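Local atomic coordinates of thiamin pyrophosphokinase family protein (Enterococcus faecalis, PDB entry 3MEL), a protein that probably transfers a pyrophosphate group from ATP to thiamine to make thiamine diphosphate, the product found bound to it alongside magnesium. Residues Y25-D30 with Q81-E86; L41-A46 with H59-T64. All coordinates share one frame; numbering follows the deposited sequence.

Overall arrangement
From the N terminus, the chain enters the central sheet by strand 3-7 and then runs through strand 26-29, which supplies the first segment of contact 1. After helix 32-37 it returns as strand 45-48, whose approach and first residues form one side of contact 2; helix 57-64 follows and closes that short loop against it. Strand 68-70 and helix 79-90 come next, and the helix closes the longer loop of contact 1 over strand 26-29. Contact 2 is thus nested inside the loop closed by contact 1. Their strands are neighbours, probably hydrogen-bonded through G28 N and L45 O, while helices 57-64 and 79-90 cover opposite faces of the parallel half of the sheet.

Contact 1: Y25-D30 with Q81-E86; sequences YFVGID and QLALQE
Strand 26-29 and helix 79-90 approach most closely at I29 and A83, whose CA atoms are 6.8 Å apart. This is the strand-to-helix layer of the parallel alpha/beta fold of the thiamin pyrophosphokinase catalytic domain: strand 26-29 lies between strands 3-7 and 45-48, and the helix covers one face of the sheet. A single methyl does the touching on the helix side. A83 CB points down onto the strand and meets I29 alongside its longer branch, 3.8 Å from CG1 and 3.9 Å from CD1. I29 holds CG1 anti to its carbonyl carbon (chi1 -56°), and the chain runs on extended to CD1 (chi2 175°), which lays both carbons beside the alanine. Two residues back on the same face, V27 adds a looser touch, with CG1 4.4 Å from A83 CB. The small alanine probably lets the helix come close to these branched side chains, and V47 of the next strand also packs against it. The joint is wholly apolar and buried, and the bonds Q85 N to Q81 O and E86 N to L82 O belong to the helix alone. The contact lies just beneath the active site: the side chain of I29 is about 4 Å at nearest atoms from the bound thiamine diphosphate, and as near the side chains of D79 and T80, which bind it. Directly after the strand comes D30, which shares a magnesium ion with D49; OD1 of D30 accepts a hydrogen bond from F50 N.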
loop_
_atom_site.group_PDB
_atom_site.type_symbol
_atom_site.label_atom_id
_atom_site.label_comp_id
_atom_site.label_asym_id
_atom_site.label_seq_id
_atom_site.Cartn_x
_atom_site.Cartn_y
_atom_site.Cartn_z
ATOM N N TYR A 25 2.842 26.238 7.370
ATOM C CA TYR A 25 2.489 25.641 8.645
ATOM C C TYR A 25 3.104 24.249 8.689
ATOM O O TYR A 25 2.921 23.464 7.765
ATOM C CB TYR A 25 0.965 25.550 8.759
ATOM C CG TYR A 25 0.427 25.316 10.157
ATOM C CD1 TYR A 25 0.591 26.277 11.153
ATOM C CD2 TYR A 25 -0.269 24.144 10.483
ATOM C CE1 TYR A 25 0.097 26.071 12.434
ATOM C CE2 TYR A 25 -0.776 23.939 11.759
ATOM C CZ TYR A 25 -0.587 24.907 12.724
ATOM O OH TYR A 25 -1.074 24.724 13.996
ATOM N N PHE A 26 3.835 23.943 9.756
ATOM C CA PHE A 26 4.493 22.649 9.870
ATOM C C PHE A 26 3.930 21.843 11.032
ATOM O O PHE A 26 3.857 22.330 12.160
ATOM C CB PHE A 26 6.004 22.817 10.025
ATOM C CG PHE A 26 6.680 23.393 8.814
ATOM C CD1 PHE A 26 7.643 22.676 8.132
ATOM C CD2 PHE A 26 6.361 24.666 8.356
ATOM C CE1 PHE A 26 8.287 23.210 7.023
ATOM C CE2 PHE A 26 6.996 25.203 7.249
ATOM C CZ PHE A 26 7.957 24.464 6.578
ATOM N N VAL A 27 3.548 20.599 10.740
ATOM C CA VAL A 27 2.852 19.734 11.685
ATOM C C VAL A 27 3.648 18.464 11.949
ATOM O O VAL A 27 3.954 17.723 11.035
ATOM C CB VAL A 27 1.462 19.354 11.161
ATOM C CG1 VAL A 27 0.682 18.569 12.214
ATOM C CG2 VAL A 27 0.696 20.588 10.781
ATOM N N GLY A 28 3.988 18.226 13.210
ATOM C CA GLY A 28 4.688 17.022 13.596
ATOM C C GLY A 28 3.675 16.009 14.087
ATOM O O GLY A 28 2.679 16.360 14.717
ATOM N N ILE A 29 3.915 14.744 13.782
ATOM C CA ILE A 29 3.063 13.675 14.270
ATOM C C ILE A 29 3.925 12.707 15.060
ATOM O O ILE A 29 4.813 12.065 14.503
ATOM C CB ILE A 29 2.387 12.943 13.112
ATOM C CG1 ILE A 29 1.608 13.942 12.244
ATOM C CG2 ILE A 29 1.486 11.871 13.640
ATOM C CD1 ILE A 29 0.989 13.344 11.001
ATOM N N ASP A 30 3.686 12.626 16.367
ATOM C CA ASP A 30 4.472 11.743 17.220
ATOM C C ASP A 30 5.957 11.972 16.962
ATOM O O ASP A 30 6.459 13.077 17.093
ATOM C CB ASP A 30 4.134 10.269 16.952
ATOM C CG ASP A 30 3.335 9.635 18.063
ATOM O OD1 ASP A 30 2.695 10.366 18.837
ATOM O OD2 ASP A 30 3.332 8.393 18.160
ATOM N N GLN A 81 -4.615 10.402 11.591
ATOM C CA GLN A 81 -5.992 10.842 11.369
ATOM C C GLN A 81 -6.289 12.089 12.190
ATOM O O GLN A 81 -6.885 13.050 11.701
ATOM C CB GLN A 81 -7.004 9.749 11.698
ATOM C CG GLN A 81 -7.169 8.716 10.603
ATOM C CD GLN A 81 -7.942 7.495 11.071
ATOM O OE1 GLN A 81 -7.662 6.933 12.136
ATOM N NE2 GLN A 81 -8.920 7.077 10.277
ATOM N N LEU A 82 -5.847 12.067 13.440
ATOM C CA LEU A 82 -6.078 13.171 14.358
ATOM C C LEU A 82 -5.421 14.470 13.886
ATOM O O LEU A 82 -6.086 15.514 13.772
ATOM C CB LEU A 82 -5.575 12.807 15.752
ATOM C CG LEU A 82 -5.879 13.903 16.772
ATOM C CD1 LEU A 82 -7.366 14.252 16.744
ATOM C CD2 LEU A 82 -5.424 13.492 18.146
ATOM N N ALA A 83 -4.116 14.390 13.614
ATOM C CA ALA A 83 -3.340 15.529 13.137
ATOM C C ALA A 83 -3.938 16.131 11.881
ATOM O O ALA A 83 -4.016 17.337 11.767
ATOM C CB ALA A 83 -1.906 15.142 12.911
ATOM N N LEU A 84 -4.380 15.306 10.938
ATOM C CA LEU A 84 -4.987 15.848 9.723
ATOM C C LEU A 84 -6.233 16.679 10.007
ATOM O O LEU A 84 -6.368 17.779 9.487
ATOM C CB LEU A 84 -5.295 14.756 8.699
ATOM C CG LEU A 84 -5.991 15.160 7.379
ATOM C CD1 LEU A 84 -5.211 16.216 6.533
ATOM C CD2 LEU A 84 -6.290 13.903 6.570
ATOM N N GLN A 85 -7.138 16.165 10.830
ATOM C CA GLN A 85 -8.348 16.900 11.175
ATOM C C GLN A 85 -8.044 18.218 11.911
ATOM O O GLN A 85 -8.641 19.255 11.615
ATOM C CB GLN A 85 -9.296 16.020 12.001
ATOM C CG GLN A 85 -10.744 16.545 12.066
ATOM C CD GLN A 85 -11.726 15.491 12.525
ATOM O OE1 GLN A 85 -11.341 14.347 12.788
ATOM N NE2 GLN A 85 -13.005 15.863 12.619
ATOM N N GLU A 86 -7.122 18.174 12.867
ATOM C CA GLU A 86 -6.746 19.372 13.603
ATOM C C GLU A 86 -6.217 20.434 12.649
ATOM O O GLU A 86 -6.592 21.606 12.732
ATOM C CB GLU A 86 -5.666 19.060 14.648
ATOM C CG GLU A 86 -6.102 18.210 15.836
ATOM C CD GLU A 86 -7.285 18.795 16.603
ATOM O OE1 GLU A 86 -7.472 20.030 16.587
ATOM O OE2 GLU A 86 -8.041 18.012 17.229
#

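Contact 2: L41-A46 with H59-T64; sequences LPLQLA and HFVQET
V61 of helix 57-64 meets both L43, in the loop leading into strand 45-48, and A46 within that strand, the first of a beta-alpha-beta crossover that goes on to strand 68-70; T64, one turn later, is a looser neighbour of L43. Followed along the helix, H59 O takes Q62 N and E63 N within the helix. F60 packs on L37 of helix 32-37, and its O takes the T64 hydroxyl. V61 carries the contact through one methyl. Its CG1, swung anti to the backbone N (chi1 167°), rests 3.9 Å from A46 CB and 4.1 Å from L43 CD2, and the side chains of V61 and L43 cross at about a right angle. L34 of helix 32-37 also packs on V61. Q62 points away from the strand and touches L68. T64 closes the segment, its OG1 folded back onto F60 O at 3.0 Å, almost in line with the F60 carbonyl (165° at its O). The same rotation (chi1 -58°) turns CG2 toward L43, 4.6 Å from CD2. Since the threonine hydroxyl donates its proton within its own helix and the side chains meet through methyl groups, the helix is probably held on the strand by hydrophobic burial and shape, without directional bonds.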
loop_
_atom_site.group_PDB
_atom_site.type_symbol
_atom_site.label_atom_id
_atom_site.label_comp_id
_atom_site.label_asym_id
_atom_site.label_seq_id
_atom_site.Cartn_x
_atom_site.Cartn_y
_atom_site.Cartn_z
ATOM N N LEU A 41 13.926 22.424 10.827
ATOM C CA LEU A 41 12.678 22.968 10.287
ATOM C C LEU A 41 11.723 23.366 11.413
ATOM O O LEU A 41 11.915 22.956 12.559
ATOM C CB LEU A 41 12.001 21.929 9.376
ATOM C CG LEU A 41 12.432 21.835 7.907
ATOM C CD1 LEU A 41 11.954 20.538 7.282
ATOM C CD2 LEU A 41 11.905 23.025 7.127
ATOM N N PRO A 42 10.687 24.165 11.096
ATOM C CA PRO A 42 9.749 24.576 12.156
ATOM C C PRO A 42 8.846 23.439 12.671
ATOM O O PRO A 42 8.697 22.387 12.041
ATOM C CB PRO A 42 8.899 25.676 11.486
ATOM C CG PRO A 42 9.641 26.063 10.262
ATOM C CD PRO A 42 10.385 24.832 9.822
ATOM N N LEU A 43 8.267 23.661 13.843
ATOM C CA LEU A 43 7.291 22.747 14.423
ATOM C C LEU A 43 6.270 23.654 15.026
ATOM O O LEU A 43 6.544 24.306 16.011
ATOM C CB LEU A 43 7.921 21.884 15.517
ATOM C CG LEU A 43 6.988 20.996 16.336
ATOM C CD1 LEU A 43 6.263 19.995 15.444
ATOM C CD2 LEU A 43 7.758 20.286 17.444
ATOM N N GLN A 44 5.101 23.732 14.421
ATOM C CA GLN A 44 4.102 24.660 14.905
ATOM C C GLN A 44 2.899 23.946 15.516
ATOM O O GLN A 44 2.120 24.557 16.262
ATOM C CB GLN A 44 3.676 25.603 13.785
ATOM C CG GLN A 44 4.807 26.472 13.286
ATOM C CD GLN A 44 4.522 27.039 11.932
ATOM O OE1 GLN A 44 4.052 28.155 11.799
ATOM N NE2 GLN A 44 4.770 26.252 10.916
ATOM N N LEU A 45 2.754 22.662 15.188
ATOM C CA LEU A 45 1.675 21.829 15.729
ATOM C C LEU A 45 2.200 20.418 15.993
ATOM O O LEU A 45 2.679 19.761 15.072
ATOM C CB LEU A 45 0.483 21.800 14.770
ATOM C CG LEU A 45 -0.778 21.016 15.149
ATOM C CD1 LEU A 45 -1.416 21.567 16.413
ATOM C CD2 LEU A 45 -1.781 21.013 13.991
ATOM N N ALA A 46 2.150 19.976 17.253
ATOM C CA ALA A 46 2.603 18.623 17.612
ATOM C C ALA A 46 1.427 17.720 18.019
ATOM O O ALA A 46 0.649 18.071 18.906
ATOM C CB ALA A 46 3.641 18.683 18.697
ATOM N N HIS A 59 9.811 16.367 26.349
ATOM C CA HIS A 59 9.928 17.642 27.053
ATOM C C HIS A 59 10.386 18.669 26.011
ATOM O O HIS A 59 9.915 19.808 25.964
ATOM C CB HIS A 59 10.922 17.530 28.225
ATOM C CG HIS A 59 11.050 18.779 29.044
ATOM N ND1 HIS A 59 12.011 19.739 28.797
ATOM C CD2 HIS A 59 10.333 19.227 30.100
ATOM C CE1 HIS A 59 11.878 20.725 29.666
ATOM N NE2 HIS A 59 10.868 20.440 30.468
ATOM N N PHE A 60 11.296 18.226 25.155
ATOM C CA PHE A 60 11.850 19.056 24.105
ATOM C C PHE A 60 10.818 19.421 23.038
ATOM O O PHE A 60 10.878 20.504 22.464
ATOM C CB PHE A 60 13.047 18.343 23.482
ATOM C CG PHE A 60 13.630 19.055 22.309
ATOM C CD1 PHE A 60 14.046 20.380 22.422
ATOM C CD2 PHE A 60 13.778 18.400 21.088
ATOM C CE1 PHE A 60 14.590 21.040 21.337
ATOM C CE2 PHE A 60 14.322 19.054 19.996
ATOM C CZ PHE A 60 14.728 20.375 20.123
ATOM N N VAL A 61 9.876 18.519 22.774
ATOM C CA VAL A 61 8.823 18.771 21.799
ATOM C C VAL A 61 7.757 19.693 22.381
ATOM O O VAL A 61 6.982 20.316 21.664
ATOM C CB VAL A 61 8.189 17.461 21.333
ATOM C CG1 VAL A 61 6.909 17.722 20.575
ATOM C CG2 VAL A 61 9.172 16.691 20.487
ATOM N N GLN A 62 7.742 19.802 23.699
ATOM C CA GLN A 62 6.724 20.580 24.382
ATOM C C GLN A 62 7.146 22.042 24.538
ATOM O O GLN A 62 6.301 22.935 24.526
ATOM C CB GLN A 62 6.434 19.942 25.735
ATOM C CG GLN A 62 5.222 20.467 26.452
ATOM C CD GLN A 62 4.713 19.459 27.458
ATOM O OE1 GLN A 62 5.030 18.261 27.368
ATOM N NE2 GLN A 62 3.924 19.928 28.424
ATOM N N GLU A 63 8.449 22.287 24.681
ATOM C CA GLU A 63 8.973 23.658 24.731
ATOM C C GLU A 63 8.981 24.267 23.326
ATOM O O GLU A 63 8.609 25.431 23.120
ATOM C CB GLU A 63 10.402 23.710 25.305
ATOM C CG GLU A 63 10.592 23.189 26.728
ATOM C CD GLU A 63 9.643 23.819 27.762
ATOM O OE1 GLU A 63 9.947 24.922 28.281
ATOM O OE2 GLU A 63 8.602 23.194 28.078
ATOM N N THR A 64 9.394 23.459 22.361
ATOM C CA THR A 64 9.557 23.917 20.994
ATOM C C THR A 64 8.266 24.130 20.185
ATOM O O THR A 64 8.104 25.159 19.569
ATOM C CB THR A 64 10.490 22.986 20.233
ATOM O OG1 THR A 64 11.750 22.933 20.913
ATOM C CG2 THR A 64 10.684 23.490 18.831
#